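Local coordinates for protein polyguluronate lyase (Corynebacterium sp., PDB 1UAI) that probably cleaves poly(alpha-L-guluronate), the guluronate-rich part of alginate, as a polysaccharide lyase with a jellyroll beta-sandwich fold, at residues A[144-148]-A[178-182]. Sequence-based numbering, arbitrary orientation.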
loop_
_atom_site.group_PDB
_atom_site.type_symbol
_atom_site.label_atom_id
_atom_site.label_comp_id
_atom_site.label_asym_id
_atom_site.label_seq_id
_atom_site.Cartn_x
_atom_site.Cartn_y
_atom_site.Cartn_z
ATOM N N HIS A 144 6.590 13.822 7.022
ATOM C CA HIS A 144 7.291 13.536 8.274
ATOM C C HIS A 144 6.449 13.831 9.517
ATOM O O HIS A 144 6.988 14.112 10.586
ATOM C CB HIS A 144 8.584 14.356 8.342
ATOM C CG HIS A 144 9.594 13.993 7.297
ATOM N ND1 HIS A 144 10.712 14.760 7.051
ATOM C CD2 HIS A 144 9.665 12.942 6.444
ATOM C CE1 HIS A 144 11.427 14.200 6.092
ATOM N NE2 HIS A 144 10.813 13.096 5.705
ATOM N N HIS A 145 5.130 13.757 9.378
ATOM C CA HIS A 145 4.222 14.032 10.488
ATOM C C HIS A 145 4.647 13.369 11.800
ATOM O O HIS A 145 4.730 14.028 12.838
ATOM C CB HIS A 145 2.809 13.590 10.107
ATOM C CG HIS A 145 1.834 13.643 11.239
ATOM N ND1 HIS A 145 1.384 14.826 11.787
ATOM C CD2 HIS A 145 1.236 12.651 11.942
ATOM C CE1 HIS A 145 0.552 14.559 12.778
ATOM N NE2 HIS A 145 0.446 13.248 12.892
ATOM N N LYS A 146 4.912 12.068 11.751
ATOM C CA LYS A 146 5.331 11.335 12.939
ATOM C C LYS A 146 6.362 10.273 12.599
ATOM O O LYS A 146 6.102 9.374 11.802
ATOM C CB LYS A 146 4.124 10.671 13.614
ATOM C CG LYS A 146 4.477 9.641 14.690
ATOM C CD LYS A 146 5.205 10.250 15.879
ATOM C CE LYS A 146 5.524 9.175 16.911
ATOM N NZ LYS A 146 6.222 9.723 18.105
ATOM N N LEU A 147 7.543 10.393 13.193
ATOM C CA LEU A 147 8.588 9.404 12.986
ATOM C C LEU A 147 8.275 8.226 13.902
ATOM O O LEU A 147 8.191 8.387 15.118
ATOM C CB LEU A 147 9.961 9.974 13.358
ATOM C CG LEU A 147 11.113 8.964 13.323
ATOM C CD1 LEU A 147 11.427 8.589 11.882
ATOM C CD2 LEU A 147 12.341 9.558 14.000
ATOM N N VAL A 148 8.074 7.051 13.320
ATOM C CA VAL A 148 7.802 5.859 14.110
ATOM C C VAL A 148 9.134 5.351 14.659
ATOM O O VAL A 148 9.262 5.061 15.848
ATOM C CB VAL A 148 7.141 4.763 13.248
ATOM C CG1 VAL A 148 6.973 3.488 14.061
ATOM C CG2 VAL A 148 5.790 5.254 12.740
ATOM N N GLN A 178 0.737 5.617 17.563
ATOM C CA GLN A 178 1.767 6.525 17.071
ATOM C C GLN A 178 1.271 7.952 16.929
ATOM O O GLN A 178 2.001 8.907 17.201
ATOM C CB GLN A 178 2.281 6.045 15.714
ATOM C CG GLN A 178 2.908 4.667 15.746
ATOM C CD GLN A 178 4.092 4.602 16.685
ATOM O OE1 GLN A 178 5.030 5.390 16.569
ATOM N NE2 GLN A 178 4.059 3.662 17.624
ATOM N N THR A 179 0.029 8.096 16.484
ATOM C CA THR A 179 -0.554 9.413 16.297
ATOM C C THR A 179 -2.058 9.316 16.114
ATOM O O THR A 179 -2.585 8.265 15.744
ATOM C CB THR A 179 0.046 10.114 15.052
ATOM O OG1 THR A 179 -0.450 11.455 14.972
ATOM C CG2 THR A 179 -0.335 9.368 13.775
ATOM N N THR A 180 -2.738 10.418 16.407
ATOM C CA THR A 180 -4.180 10.519 16.239
ATOM C C THR A 180 -4.367 11.735 15.344
ATOM O O THR A 180 -3.936 12.837 15.685
ATOM C CB THR A 180 -4.904 10.737 17.580
ATOM O OG1 THR A 180 -4.656 9.618 18.437
ATOM C CG2 THR A 180 -6.404 10.868 17.357
ATOM N N ILE A 181 -4.988 11.518 14.189
ATOM C CA ILE A 181 -5.201 12.573 13.211
ATOM C C ILE A 181 -6.672 12.928 13.048
ATOM O O ILE A 181 -7.513 12.049 12.865
ATOM C CB ILE A 181 -4.629 12.140 11.840
ATOM C CG1 ILE A 181 -3.117 11.925 11.964
ATOM C CG2 ILE A 181 -4.947 13.181 10.776
ATOM C CD1 ILE A 181 -2.481 11.284 10.749
ATOM N N SER A 182 -6.979 14.218 13.122
ATOM C CA SER A 182 -8.350 14.681 12.950
ATOM C C SER A 182 -8.685 14.576 11.467
ATOM O O SER A 182 -7.938 15.059 10.616
ATOM C CB SER A 182 -8.491 16.130 13.422
ATOM O OG SER A 182 -8.260 16.236 14.815
#
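The imidazole of His-145 meets Thr-179 at its edge: OG1 lies in the ring plane, 2.9 Å from NE2, and the 154° angle supports a hydrogen bond whose donor could be either atom. Ile-181 approaches the same ring obliquely, its CG1 3.9 Å from His-145 NE2, so NE2 also has an aliphatic neighbour. The two side chains of the bond approach from opposite directions, with His-145 CG (chi1 172°) and Thr-179 OG1 (chi1 -174°) each anti to the backbone N, consistent with the meeting of NE2 and OG1. The amide of Gln-178 is the other flat group; its OE1 sits 3.7 Å from Val-148 CG1, a van der Waals contact, while NE2 is hydrogen-bonded to Val-176 O within its own strand. Lys-146, its chain kinked beyond CB, runs across Gln-178 at about a right angle, and its methylene CE packs 3.5 Å from the backbone O of Gln-178. The axes of segments 146-148 and 178-182 come no closer than 7.7 Å. Backbone hydrogen bonds go elsewhere: Lys-146 pairs with Ile-137, whereas Gln-178 and Thr-179 both pair with Val-171, forming a classic beta bulge. Side chains thus join edge strand 176-182 to strand 144-149, a surface contact between the two sheets of the jellyroll beta-sandwich.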